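Local coordinates for protein separin (PDB 5U1T) that cleaves the SCC1 subunit of cohesin as a caspase-like cysteine protease at the onset of anaphase, and so drives chromosome segregation, at residues F193-L198 against L244-L249; M1414-N1419 against R1424-F1429; S1017-M1022 against T1051-I1056; W521-R526 against P540-N545. One frame throughout, in Å; residues are numbered along the deposited sequence.

Contact 1 of 4, residues F193-L198 against L244-L249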
loop_
_atom_site.group_PDB
_atom_site.type_symbol
_atom_site.label_atom_id
_atom_site.label_comp_id
_atom_site.label_asym_id
_atom_site.label_seq_id
_atom_site.Cartn_x
_atom_site.Cartn_y
_atom_site.Cartn_z
ATOM N N PHE A 193 34.901 -54.196 -46.388
ATOM C CA PHE A 193 34.934 -54.739 -45.041
ATOM C C PHE A 193 36.363 -54.994 -44.577
ATOM O O PHE A 193 36.743 -54.550 -43.485
ATOM C CB PHE A 193 34.106 -56.015 -44.966
ATOM C CG PHE A 193 32.630 -55.769 -45.028
ATOM C CD1 PHE A 193 31.974 -55.698 -46.248
ATOM C CD2 PHE A 193 31.894 -55.582 -43.868
ATOM C CE1 PHE A 193 30.602 -55.454 -46.306
ATOM C CE2 PHE A 193 30.523 -55.343 -43.925
ATOM C CZ PHE A 193 29.883 -55.281 -45.146
ATOM N N GLY A 194 37.149 -55.696 -45.404
ATOM C CA GLY A 194 38.569 -55.885 -45.150
ATOM C C GLY A 194 39.284 -54.605 -44.734
ATOM O O GLY A 194 39.896 -54.545 -43.671
ATOM N N LEU A 195 39.187 -53.575 -45.567
ATOM C CA LEU A 195 39.787 -52.279 -45.278
ATOM C C LEU A 195 39.381 -51.745 -43.904
ATOM O O LEU A 195 40.229 -51.275 -43.131
ATOM C CB LEU A 195 39.402 -51.265 -46.361
ATOM C CG LEU A 195 40.049 -51.394 -47.744
ATOM C CD1 LEU A 195 39.223 -50.686 -48.801
ATOM C CD2 LEU A 195 41.450 -50.818 -47.717
ATOM N N LYS A 196 38.083 -51.811 -43.602
ATOM C CA LYS A 196 37.567 -51.312 -42.332
ATOM C C LYS A 196 38.097 -52.124 -41.149
ATOM O O LYS A 196 38.453 -51.555 -40.113
ATOM C CB LYS A 196 36.036 -51.329 -42.328
ATOM C CG LYS A 196 35.409 -50.777 -41.039
ATOM C CD LYS A 196 35.822 -49.345 -40.796
ATOM C CE LYS A 196 35.326 -48.419 -41.888
ATOM N NZ LYS A 196 35.647 -46.987 -41.610
ATOM N N PHE A 197 38.134 -53.449 -41.313
ATOM C CA PHE A 197 38.572 -54.367 -40.262
ATOM C C PHE A 197 40.042 -54.181 -39.902
ATOM O O PHE A 197 40.410 -54.214 -38.721
ATOM C CB PHE A 197 38.326 -55.820 -40.681
ATOM C CG PHE A 197 39.107 -56.828 -39.876
ATOM C CD1 PHE A 197 38.660 -57.242 -38.632
ATOM C CD2 PHE A 197 40.287 -57.373 -40.372
ATOM C CE1 PHE A 197 39.380 -58.171 -37.893
ATOM C CE2 PHE A 197 41.002 -58.296 -39.639
ATOM C CZ PHE A 197 40.548 -58.700 -38.402
ATOM N N LEU A 198 40.882 -54.011 -40.921
ATOM C CA LEU A 198 42.298 -53.722 -40.690
ATOM C C LEU A 198 42.420 -52.391 -39.960
ATOM O O LEU A 198 43.140 -52.285 -38.962
ATOM C CB LEU A 198 43.094 -53.696 -42.004
ATOM C CG LEU A 198 43.176 -55.027 -42.758
ATOM C CD1 LEU A 198 44.079 -54.933 -43.987
ATOM C CD2 LEU A 198 43.633 -56.143 -41.832
ATOM N N LEU A 244 40.303 -44.196 -47.344
ATOM C CA LEU A 244 40.785 -43.017 -46.639
ATOM C C LEU A 244 40.924 -43.288 -45.147
ATOM O O LEU A 244 41.937 -42.954 -44.544
ATOM C CB LEU A 244 39.854 -41.825 -46.866
ATOM C CG LEU A 244 39.876 -41.165 -48.246
ATOM C CD1 LEU A 244 39.004 -39.909 -48.250
ATOM C CD2 LEU A 244 41.308 -40.855 -48.690
ATOM N N SER A 245 39.906 -43.900 -44.554
ATOM C CA SER A 245 39.952 -44.239 -43.138
ATOM C C SER A 245 40.994 -45.318 -42.866
ATOM O O SER A 245 41.632 -45.323 -41.817
ATOM C CB SER A 245 38.580 -44.697 -42.657
ATOM O OG SER A 245 37.626 -43.680 -42.868
ATOM N N TYR A 246 41.245 -46.128 -43.875
ATOM C CA TYR A 246 42.224 -47.177 -43.758
ATOM C C TYR A 246 43.597 -46.572 -43.862
ATOM O O TYR A 246 44.475 -46.896 -43.085
ATOM C CB TYR A 246 42.036 -48.203 -44.861
ATOM C CG TYR A 246 43.227 -49.105 -45.070
ATOM C CD1 TYR A 246 43.456 -50.182 -44.244
ATOM C CD2 TYR A 246 44.115 -48.876 -46.100
ATOM C CE1 TYR A 246 44.541 -51.005 -44.436
ATOM C CE2 TYR A 246 45.202 -49.694 -46.299
ATOM C CZ TYR A 246 45.409 -50.755 -45.465
ATOM O OH TYR A 246 46.488 -51.572 -45.665
ATOM N N SER A 247 43.765 -45.682 -44.828
ATOM C CA SER A 247 45.037 -45.020 -45.061
ATOM C C SER A 247 45.607 -44.413 -43.798
ATOM O O SER A 247 46.738 -44.679 -43.419
ATOM C CB SER A 247 44.867 -43.912 -46.089
ATOM O OG SER A 247 44.616 -44.439 -47.367
ATOM N N MET A 248 44.780 -43.636 -43.133
ATOM C CA MET A 248 45.134 -42.966 -41.915
ATOM C C MET A 248 45.917 -43.782 -40.924
ATOM O O MET A 248 46.922 -43.331 -40.408
ATOM C CB MET A 248 43.861 -42.526 -41.248
ATOM C CG MET A 248 43.249 -41.341 -41.934
ATOM S SD MET A 248 43.964 -39.870 -41.221
ATOM C CE MET A 248 43.602 -38.714 -42.530
ATOM N N LEU A 249 45.445 -44.968 -40.618
ATOM C CA LEU A 249 46.138 -45.779 -39.653
ATOM C C LEU A 249 47.325 -46.502 -40.267
ATOM O O LEU A 249 48.192 -46.968 -39.545
ATOM C CB LEU A 249 45.182 -46.765 -38.997
ATOM C CG LEU A 249 44.334 -46.131 -37.906
ATOM C CD1 LEU A 249 43.406 -45.109 -38.526
ATOM C CD2 LEU A 249 43.557 -47.178 -37.134
#

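Contact 2 of 4, residues M1414-N1419 against R1424-F1429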
loop_
_atom_site.group_PDB
_atom_site.type_symbol
_atom_site.label_atom_id
_atom_site.label_comp_id
_atom_site.label_asym_id
_atom_site.label_seq_id
_atom_site.Cartn_x
_atom_site.Cartn_y
_atom_site.Cartn_z
ATOM N N MET A 1414 -36.614 37.398 3.812
ATOM C CA MET A 1414 -37.310 36.589 4.792
ATOM C C MET A 1414 -37.732 35.263 4.228
ATOM O O MET A 1414 -38.010 35.131 3.037
ATOM C CB MET A 1414 -38.524 37.318 5.325
ATOM C CG MET A 1414 -39.065 38.324 4.363
ATOM S SD MET A 1414 -40.046 39.535 5.240
ATOM C CE MET A 1414 -39.068 39.666 6.732
ATOM N N ILE A 1415 -37.766 34.274 5.108
ATOM C CA ILE A 1415 -38.184 32.929 4.767
ATOM C C ILE A 1415 -39.183 32.494 5.835
ATOM O O ILE A 1415 -38.928 32.657 7.023
ATOM C CB ILE A 1415 -36.979 31.976 4.687
ATOM C CG1 ILE A 1415 -35.982 32.487 3.644
ATOM C CG2 ILE A 1415 -37.423 30.563 4.380
ATOM C CD1 ILE A 1415 -34.710 31.716 3.576
ATOM N N LEU A 1416 -40.334 31.979 5.425
ATOM C CA LEU A 1416 -41.387 31.661 6.383
ATOM C C LEU A 1416 -41.995 30.291 6.126
ATOM O O LEU A 1416 -42.598 30.076 5.080
ATOM C CB LEU A 1416 -42.475 32.730 6.333
ATOM C CG LEU A 1416 -43.586 32.608 7.369
ATOM C CD1 LEU A 1416 -42.977 32.536 8.754
ATOM C CD2 LEU A 1416 -44.544 33.788 7.263
ATOM N N ASN A 1417 -41.829 29.367 7.073
ATOM C CA ASN A 1417 -42.423 28.029 6.978
ATOM C C ASN A 1417 -42.000 27.325 5.684
ATOM O O ASN A 1417 -42.844 26.911 4.892
ATOM C CB ASN A 1417 -43.960 28.138 7.075
ATOM C CG ASN A 1417 -44.667 26.784 7.114
ATOM O OD1 ASN A 1417 -44.074 25.766 7.442
ATOM N ND2 ASN A 1417 -45.955 26.785 6.789
ATOM N N PRO A 1418 -40.678 27.163 5.475
ATOM C CA PRO A 1418 -40.167 26.685 4.184
ATOM C C PRO A 1418 -40.562 25.252 3.903
ATOM O O PRO A 1418 -40.076 24.672 2.943
ATOM C CB PRO A 1418 -38.639 26.783 4.337
ATOM C CG PRO A 1418 -38.388 27.449 5.658
ATOM C CD PRO A 1418 -39.609 27.219 6.485
ATOM N N ASN A 1419 -41.431 24.683 4.724
ATOM C CA ASN A 1419 -41.693 23.262 4.653
ATOM C C ASN A 1419 -43.129 22.934 5.032
ATOM O O ASN A 1419 -43.475 21.768 5.209
ATOM C CB ASN A 1419 -40.713 22.522 5.562
ATOM C CG ASN A 1419 -40.577 21.051 5.216
ATOM O OD1 ASN A 1419 -39.746 20.660 4.379
ATOM N ND2 ASN A 1419 -41.378 20.218 5.877
ATOM N N ARG A 1424 -49.473 27.546 11.739
ATOM C CA ARG A 1424 -49.976 28.602 12.632
ATOM C C ARG A 1424 -48.982 29.753 12.672
ATOM O O ARG A 1424 -49.352 30.925 12.783
ATOM C CB ARG A 1424 -50.202 28.051 14.046
ATOM C CG ARG A 1424 -51.129 28.856 14.973
ATOM C CD ARG A 1424 -51.324 28.091 16.298
ATOM N NE ARG A 1424 -51.235 26.637 16.083
ATOM C CZ ARG A 1424 -50.296 25.837 16.600
ATOM N NH1 ARG A 1424 -50.299 24.531 16.328
ATOM N NH2 ARG A 1424 -49.365 26.337 17.391
ATOM N N THR A 1425 -47.704 29.390 12.602
ATOM C CA THR A 1425 -46.630 30.363 12.515
ATOM C C THR A 1425 -46.809 31.150 11.229
ATOM O O THR A 1425 -46.742 32.382 11.229
ATOM C CB THR A 1425 -45.239 29.699 12.533
ATOM O OG1 THR A 1425 -45.134 28.837 13.669
ATOM C CG2 THR A 1425 -44.150 30.756 12.581
ATOM N N GLU A 1426 -47.045 30.434 10.135
ATOM C CA GLU A 1426 -47.293 31.104 8.872
ATOM C C GLU A 1426 -48.448 32.079 9.024
ATOM O O GLU A 1426 -48.335 33.216 8.596
ATOM C CB GLU A 1426 -47.582 30.118 7.753
ATOM C CG GLU A 1426 -47.658 30.802 6.391
ATOM C CD GLU A 1426 -47.936 29.835 5.247
ATOM O OE1 GLU A 1426 -46.979 29.244 4.700
ATOM O OE2 GLU A 1426 -49.120 29.668 4.900
ATOM N N SER A 1427 -49.529 31.643 9.668
ATOM C CA SER A 1427 -50.698 32.505 9.886
ATOM C C SER A 1427 -50.340 33.804 10.584
ATOM O O SER A 1427 -50.815 34.874 10.194
ATOM C CB SER A 1427 -51.773 31.789 10.711
ATOM O OG SER A 1427 -52.114 30.532 10.158
ATOM N N LYS A 1428 -49.507 33.708 11.618
ATOM C CA LYS A 1428 -49.167 34.874 12.424
ATOM C C LYS A 1428 -48.345 35.905 11.667
ATOM O O LYS A 1428 -48.591 37.100 11.789
ATOM C CB LYS A 1428 -48.405 34.466 13.689
ATOM C CG LYS A 1428 -49.246 33.670 14.670
ATOM C CD LYS A 1428 -48.457 33.265 15.892
ATOM C CE LYS A 1428 -49.334 32.489 16.867
ATOM N NZ LYS A 1428 -48.568 32.057 18.071
ATOM N N PHE A 1429 -47.377 35.454 10.882
ATOM C CA PHE A 1429 -46.416 36.382 10.298
ATOM C C PHE A 1429 -46.678 36.714 8.835
ATOM O O PHE A 1429 -46.075 37.647 8.298
ATOM C CB PHE A 1429 -45.005 35.825 10.464
ATOM C CG PHE A 1429 -44.543 35.815 11.885
ATOM C CD1 PHE A 1429 -44.036 36.968 12.468
ATOM C CD2 PHE A 1429 -44.646 34.667 12.653
ATOM C CE1 PHE A 1429 -43.617 36.969 13.788
ATOM C CE2 PHE A 1429 -44.228 34.662 13.983
ATOM C CZ PHE A 1429 -43.711 35.813 14.548
#

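Contact 3 of 4, residues S1017-M1022 against T1051-I1056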
loop_
_atom_site.group_PDB
_atom_site.type_symbol
_atom_site.label_atom_id
_atom_site.label_comp_id
_atom_site.label_asym_id
_atom_site.label_seq_id
_atom_site.Cartn_x
_atom_site.Cartn_y
_atom_site.Cartn_z
ATOM N N SER A 1017 9.961 28.273 43.996
ATOM C CA SER A 1017 10.933 27.751 43.045
ATOM C C SER A 1017 10.324 26.748 42.059
ATOM O O SER A 1017 10.493 26.898 40.860
ATOM C CB SER A 1017 12.098 27.106 43.772
ATOM O OG SER A 1017 13.137 26.820 42.853
ATOM N N LYS A 1018 9.606 25.747 42.559
ATOM C CA LYS A 1018 9.003 24.742 41.698
ATOM C C LYS A 1018 7.978 25.356 40.754
ATOM O O LYS A 1018 7.767 24.869 39.631
ATOM C CB LYS A 1018 8.362 23.632 42.537
ATOM C CG LYS A 1018 9.403 22.732 43.190
ATOM C CD LYS A 1018 8.853 21.876 44.333
ATOM C CE LYS A 1018 9.986 21.146 45.057
ATOM N NZ LYS A 1018 10.610 20.110 44.190
ATOM N N LEU A 1019 7.345 26.433 41.196
ATOM C CA LEU A 1019 6.349 27.091 40.379
ATOM C C LEU A 1019 6.990 27.925 39.275
ATOM O O LEU A 1019 6.508 27.912 38.150
ATOM C CB LEU A 1019 5.442 27.949 41.257
ATOM C CG LEU A 1019 4.361 27.131 41.957
ATOM C CD1 LEU A 1019 3.793 27.894 43.137
ATOM C CD2 LEU A 1019 3.281 26.787 40.955
ATOM N N LYS A 1020 8.062 28.652 39.588
ATOM C CA LYS A 1020 8.769 29.436 38.574
ATOM C C LYS A 1020 9.392 28.506 37.521
ATOM O O LYS A 1020 9.591 28.876 36.359
ATOM C CB LYS A 1020 9.838 30.321 39.221
ATOM C CG LYS A 1020 9.273 31.489 40.037
ATOM C CD LYS A 1020 10.324 32.127 40.969
ATOM C CE LYS A 1020 10.915 33.432 40.407
ATOM N NZ LYS A 1020 11.448 34.350 41.472
ATOM N N GLN A 1021 9.674 27.286 37.953
ATOM C CA GLN A 1021 10.231 26.256 37.110
ATOM C C GLN A 1021 9.168 25.788 36.130
ATOM O O GLN A 1021 9.416 25.644 34.930
ATOM C CB GLN A 1021 10.727 25.101 37.978
ATOM C CG GLN A 1021 11.670 24.118 37.303
ATOM C CD GLN A 1021 11.823 22.838 38.119
ATOM O OE1 GLN A 1021 10.948 22.492 38.930
ATOM N NE2 GLN A 1021 12.927 22.128 37.910
ATOM N N MET A 1022 7.977 25.556 36.665
ATOM C CA MET A 1022 6.819 25.209 35.873
ATOM C C MET A 1022 6.442 26.344 34.903
ATOM O O MET A 1022 6.076 26.087 33.763
ATOM C CB MET A 1022 5.650 24.868 36.800
ATOM C CG MET A 1022 4.446 24.236 36.121
ATOM S SD MET A 1022 4.737 22.543 35.530
ATOM C CE MET A 1022 3.369 22.380 34.398
ATOM N N THR A 1051 -1.434 32.211 38.375
ATOM C CA THR A 1051 -2.359 32.555 39.432
ATOM C C THR A 1051 -1.829 32.122 40.795
ATOM O O THR A 1051 -1.805 32.928 41.721
ATOM C CB THR A 1051 -3.729 31.934 39.167
ATOM O OG1 THR A 1051 -4.220 32.419 37.915
ATOM C CG2 THR A 1051 -4.707 32.298 40.257
ATOM N N ILE A 1052 -1.394 30.870 40.929
ATOM C CA ILE A 1052 -0.793 30.440 42.194
ATOM C C ILE A 1052 0.405 31.300 42.546
ATOM O O ILE A 1052 0.521 31.780 43.665
ATOM C CB ILE A 1052 -0.314 28.999 42.184
ATOM C CG1 ILE A 1052 -1.382 28.060 41.622
ATOM C CG2 ILE A 1052 0.096 28.600 43.584
ATOM C CD1 ILE A 1052 -2.613 28.015 42.426
ATOM N N LEU A 1053 1.290 31.503 41.584
ATOM C CA LEU A 1053 2.493 32.285 41.832
ATOM C C LEU A 1053 2.213 33.692 42.364
ATOM O O LEU A 1053 2.867 34.140 43.305
ATOM C CB LEU A 1053 3.329 32.377 40.560
ATOM C CG LEU A 1053 4.583 31.527 40.635
ATOM C CD1 LEU A 1053 5.196 31.403 39.259
ATOM C CD2 LEU A 1053 5.561 32.150 41.591
ATOM N N SER A 1054 1.248 34.373 41.757
ATOM C CA SER A 1054 0.983 35.773 42.058
ATOM C C SER A 1054 0.277 35.964 43.390
ATOM O O SER A 1054 0.373 37.023 43.995
ATOM C CB SER A 1054 0.141 36.379 40.971
ATOM O OG SER A 1054 -0.962 35.523 40.786
ATOM N N ASN A 1055 -0.437 34.937 43.833
ATOM C CA ASN A 1055 -1.069 34.969 45.136
ATOM C C ASN A 1055 -0.109 34.627 46.280
ATOM O O ASN A 1055 -0.473 34.725 47.446
ATOM C CB ASN A 1055 -2.258 34.014 45.156
ATOM C CG ASN A 1055 -3.487 34.616 44.538
ATOM O OD1 ASN A 1055 -4.279 35.260 45.219
ATOM N ND2 ASN A 1055 -3.653 34.426 43.239
ATOM N N ILE A 1056 1.129 34.274 45.925
ATOM C CA ILE A 1056 2.110 33.647 46.825
ATOM C C ILE A 1056 3.386 34.490 46.945
ATOM O O ILE A 1056 4.093 34.442 47.953
ATOM C CB ILE A 1056 2.405 32.203 46.306
ATOM C CG1 ILE A 1056 1.377 31.225 46.883
ATOM C CG2 ILE A 1056 3.849 31.732 46.497
ATOM C CD1 ILE A 1056 1.099 31.423 48.306
#

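Contact 4 of 4, residues W521-R526 against P540-N545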
loop_
_atom_site.group_PDB
_atom_site.type_symbol
_atom_site.label_atom_id
_atom_site.label_comp_id
_atom_site.label_asym_id
_atom_site.label_seq_id
_atom_site.Cartn_x
_atom_site.Cartn_y
_atom_site.Cartn_z
ATOM N N TRP A 521 -2.802 -35.432 -12.577
ATOM C CA TRP A 521 -1.367 -35.327 -12.294
ATOM C C TRP A 521 -1.017 -35.750 -10.878
ATOM O O TRP A 521 -1.872 -35.723 -9.977
ATOM C CB TRP A 521 -0.885 -33.896 -12.546
ATOM C CG TRP A 521 -1.206 -33.414 -13.936
ATOM C CD1 TRP A 521 -1.393 -34.185 -15.044
ATOM C CD2 TRP A 521 -1.397 -32.053 -14.362
ATOM N NE1 TRP A 521 -1.669 -33.397 -16.132
ATOM C CE2 TRP A 521 -1.684 -32.086 -15.744
ATOM C CE3 TRP A 521 -1.342 -30.817 -13.716
ATOM C CZ2 TRP A 521 -1.925 -30.925 -16.486
ATOM C CZ3 TRP A 521 -1.567 -29.675 -14.455
ATOM C CH2 TRP A 521 -1.861 -29.731 -15.818
ATOM N N SER A 522 0.235 -36.146 -10.678
ATOM C CA SER A 522 0.726 -36.403 -9.328
ATOM C C SER A 522 0.495 -35.175 -8.432
ATOM O O SER A 522 0.471 -34.050 -8.937
ATOM C CB SER A 522 2.197 -36.738 -9.381
ATOM O OG SER A 522 2.849 -35.686 -10.056
ATOM N N GLN A 523 0.338 -35.386 -7.122
ATOM C CA GLN A 523 0.084 -34.281 -6.192
ATOM C C GLN A 523 1.054 -33.121 -6.369
ATOM O O GLN A 523 0.623 -31.974 -6.448
ATOM C CB GLN A 523 0.136 -34.749 -4.733
ATOM C CG GLN A 523 -1.088 -35.532 -4.246
ATOM C CD GLN A 523 -2.376 -34.700 -4.176
ATOM O OE1 GLN A 523 -2.484 -33.762 -3.373
ATOM N NE2 GLN A 523 -3.364 -35.049 -5.014
ATOM N N LEU A 524 2.352 -33.408 -6.448
ATOM C CA LEU A 524 3.360 -32.345 -6.502
ATOM C C LEU A 524 3.260 -31.529 -7.780
ATOM O O LEU A 524 3.662 -30.370 -7.804
ATOM C CB LEU A 524 4.778 -32.909 -6.376
ATOM C CG LEU A 524 5.316 -33.231 -4.979
ATOM C CD1 LEU A 524 6.670 -33.880 -5.081
ATOM C CD2 LEU A 524 5.390 -31.995 -4.101
ATOM N N SER A 525 2.739 -32.144 -8.845
ATOM C CA SER A 525 2.545 -31.447 -10.105
ATOM C C SER A 525 1.320 -30.542 -10.006
ATOM O O SER A 525 1.308 -29.427 -10.522
ATOM C CB SER A 525 2.398 -32.442 -11.260
ATOM O OG SER A 525 3.596 -33.166 -11.443
ATOM N N ARG A 526 0.290 -31.038 -9.334
ATOM C CA ARG A 526 -0.906 -30.257 -9.093
ATOM C C ARG A 526 -0.618 -29.097 -8.155
ATOM O O ARG A 526 -1.218 -28.033 -8.290
ATOM C CB ARG A 526 -2.003 -31.135 -8.522
ATOM C CG ARG A 526 -2.295 -32.324 -9.381
ATOM C CD ARG A 526 -3.423 -33.106 -8.803
ATOM N NE ARG A 526 -4.613 -32.280 -8.735
ATOM C CZ ARG A 526 -5.731 -32.630 -8.109
ATOM N NH1 ARG A 526 -6.764 -31.795 -8.109
ATOM N NH2 ARG A 526 -5.816 -33.801 -7.485
ATOM N N PRO A 540 -6.539 -31.083 2.032
ATOM C CA PRO A 540 -5.411 -30.998 2.969
ATOM C C PRO A 540 -4.969 -32.363 3.482
ATOM O O PRO A 540 -3.778 -32.676 3.526
ATOM C CB PRO A 540 -5.969 -30.159 4.116
ATOM C CG PRO A 540 -7.456 -30.319 4.014
ATOM C CD PRO A 540 -7.742 -30.414 2.547
ATOM N N LEU A 541 -5.936 -33.178 3.868
ATOM C CA LEU A 541 -5.628 -34.481 4.414
ATOM C C LEU A 541 -4.881 -35.345 3.397
ATOM O O LEU A 541 -4.006 -36.144 3.760
ATOM C CB LEU A 541 -6.909 -35.180 4.853
ATOM C CG LEU A 541 -6.713 -36.128 6.020
ATOM C CD1 LEU A 541 -6.264 -35.296 7.193
ATOM C CD2 LEU A 541 -7.993 -36.888 6.330
ATOM N N GLU A 542 -5.230 -35.191 2.121
ATOM C CA GLU A 542 -4.631 -36.019 1.089
ATOM C C GLU A 542 -3.248 -35.502 0.725
ATOM O O GLU A 542 -2.383 -36.301 0.412
ATOM C CB GLU A 542 -5.522 -36.110 -0.164
ATOM C CG GLU A 542 -5.519 -34.879 -1.079
ATOM C CD GLU A 542 -6.073 -35.182 -2.471
ATOM O OE1 GLU A 542 -6.660 -34.261 -3.121
ATOM O OE2 GLU A 542 -5.905 -36.349 -2.906
ATOM N N LEU A 543 -3.009 -34.193 0.792
ATOM C CA LEU A 543 -1.726 -33.664 0.317
ATOM C C LEU A 543 -0.588 -34.250 1.149
ATOM O O LEU A 543 0.502 -34.517 0.630
ATOM C CB LEU A 543 -1.689 -32.121 0.341
ATOM C CG LEU A 543 -1.361 -31.344 1.632
ATOM C CD1 LEU A 543 0.151 -31.183 1.893
ATOM C CD2 LEU A 543 -2.074 -29.966 1.666
ATOM N N ASN A 544 -0.845 -34.488 2.431
ATOM C CA ASN A 544 0.164 -35.111 3.291
ATOM C C ASN A 544 0.399 -36.618 3.107
ATOM O O ASN A 544 1.443 -37.135 3.523
ATOM C CB ASN A 544 -0.191 -34.867 4.748
ATOM C CG ASN A 544 0.331 -33.555 5.241
ATOM O OD1 ASN A 544 -0.379 -32.810 5.924
ATOM N ND2 ASN A 544 1.586 -33.244 4.889
ATOM N N ASN A 545 -0.555 -37.328 2.509
ATOM C CA ASN A 545 -0.539 -38.785 2.587
ATOM C C ASN A 545 -0.371 -39.490 1.230
ATOM O O ASN A 545 -0.155 -40.718 1.169
ATOM C CB ASN A 545 -1.814 -39.279 3.293
ATOM C CG ASN A 545 -1.737 -39.158 4.831
ATOM O OD1 ASN A 545 -1.357 -40.116 5.517
ATOM N ND2 ASN A 545 -2.116 -37.987 5.370
#

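Contact 1 of 4, residues F193-L198 against L244-L249
L195 and Y246 bring their CA atoms to 5.9 Å of each other where helices 190-203 and 236-250, running in broadly the same direction, pass with local axes 8.7 Å apart at 33°. The Y246 ring is the piece inserted between them. Its CG stands anti to its own backbone N (chi1 163°), which carries the ring across to helix 190-203, and two leucines one turn apart receive it differently. L195 comes over a face: its CD2 methyl lies 3.9 Å from the ring centroid and only 23° off the normal, a CH-pi contact. Because the methyl is displaced toward the rim, the atom of the ring it meets first is CG, 3.6 Å from CD2. L198 instead works at the edge, its CB 3.9 Å from CE1 of Y246, with the two side chains lying alongside and pointing the same way.

K196 starts with its CB pointing away from helix 236-250, but its chain bends at chi2 and chi3, bringing NZ to 3.9 Å from CB of S245. That touch is van der Waals in kind; the ammonium is held by a salt bridge to D160 and a hydrogen bond to Q199. The phenol has its own partner too, Y246 OH bonding the backbone N of I256, while the ring also stacks with Y250. No hydrogen bond joins the two segments, so the grip between them is dispersive and CH-pi. The polar ends of K196 and Y246 are satisfied around the contact, consistent with a tyrosine and a lysine being buried between these helices.

Contact 2 of 4, residues M1414-N1419 against R1424-F1429
N1417 OD1 accepts a hydrogen bond from the backbone N of L1422 and a weak one from that of D1421, while the ND2 end of the same amide reaches the helix, meeting E1426 OE1 at 3.4 Å. This last bond is weak, with an N-H...O angle of 147°, and the amide and carboxylate planes are turned 58° from each other. E1426 presents its carboxylate through a chain extended beyond CG and crosses N1417 at about a right angle; its OE2 makes a salt bridge with K1430, so the two oxygens serve different partners. The bonds to OD1 probably set the rotation of the N1417 amide, with ND2 on the helix side.

Next to this polar link the contact is apolar. L1416 puts CG anti to its backbone N (chi1 -175°) and pushes CD2 against CB of F1429 at 3.8 Å, while its other methyl, CD1, lies 4.4 Å from CG2 of T1425. The T1425 side chain stands about 10 Å from that of C1497, the active-site residue by similarity, and turns its hydroxyl to D1538.

The segments are the end of strand 1412-1416 and the start of helix 1423-1436, the first two elements of a beta-alpha-beta unit completed by the adjacent parallel strand 1444-1447. On the strand's other side is 1465-1469, and helix 1534-1548, which carries D1538, also supports F1429.

Contact 3 of 4, residues S1017-M1022 against T1051-I1056
An apolar helix-to-helix contact, led by L1019 and L1053, joins the middle of helix 1012-1028 to the last turn of helix 1036-1054. The CA atoms of this pair are 6.6 Å apart, and the interlock is staggered: CB of L1019 rests against CG of L1053 at 3.7 Å, whereas the far end of L1019 passes beyond and places CD1 3.8 Å from CG2 of I1052, the two side chains crossing at about a right angle. L1053 in turn sets CD2 4.1 Å from CG of K1020, the next residue, so that the lysine contributes its aliphatic stem while the amino group is carried off from the contact.

The segments run in broadly antiparallel directions on two consecutive helices, as the arms of a helical hairpin do, and the hairpin is backed by helix 927-946, on which M1022 packs, and by strand 960-962, on which I1052 packs. This strand is an antiparallel neighbour of 1157-1163 in the larger mixed sheet. N1055 ND2 adds a polar bond within the second segment, reaching T1051 O at 2.8 Å in a nearly straight bond (178°), from the face of the carbonyl opposite to that approached by N1055 N, and also bonds G961 O.

Contact 4 of 4, residues W521-R526 against P540-N545
Q523 and L543 mark where the backbones come together, their CA atoms 6.8 Å apart, as the first turn of helix 523-533 meets the short helical turn beginning at P540. S522 occupies the N-cap position of the longer helix, and R526 N bonds its carbonyl oxygen at 3.0 Å.

Q523 carries the contact, its chain bent at chi2 (-67°) so that the amide stands across the E542 carboxylate. The two flat groups are inclined by 40°, with NE2 3.5 Å from OE2 of E542, a polar approach that does not qualify as a hydrogen bond. The other end of the amide, OE1, lies 3.8 Å from CA of L543, resting on the backbone. E542 has CG between its backbone N and carbonyl carbon, chi1 76°, and extends from there toward helix 523-533. R526 adds charge at a distance: its NH2 is 4.5 Å from OE1 of E542, but that oxygen is far from the plane of the guanidinium, so no N-H aims at it and the attraction is electrostatic and undirected. D537 forms a further, long and weak ion pair with R526.

Helix 557-572 packs on L524 and, through R561, bonds L543 O; the arrangement is that of two successive helical elements, 523-533 and 540-543, joined by a short loop (534-539) within the all-helical part of the molecule.

How the contacts relate
From the N terminus the contacts come in the order 1, 4, 3, 2, strictly in series: each closes before the next opens, so none nests within or crosses another. Contact 1 closes a loop of 45 residues and ties two helices near one end of the elongated chain. Contact 4, its centre about 60 Å from that of contact 1, closes 13 residues in the same helical region. On the far side of the chain's centre, contact 3 closes 28 residues and joins a helical hairpin beside the larger mixed sheet. Contact 2 spans just four residues in the protease fold; its centre lies about 59 Å from that of contact 3 and 128 Å from that of contact 1.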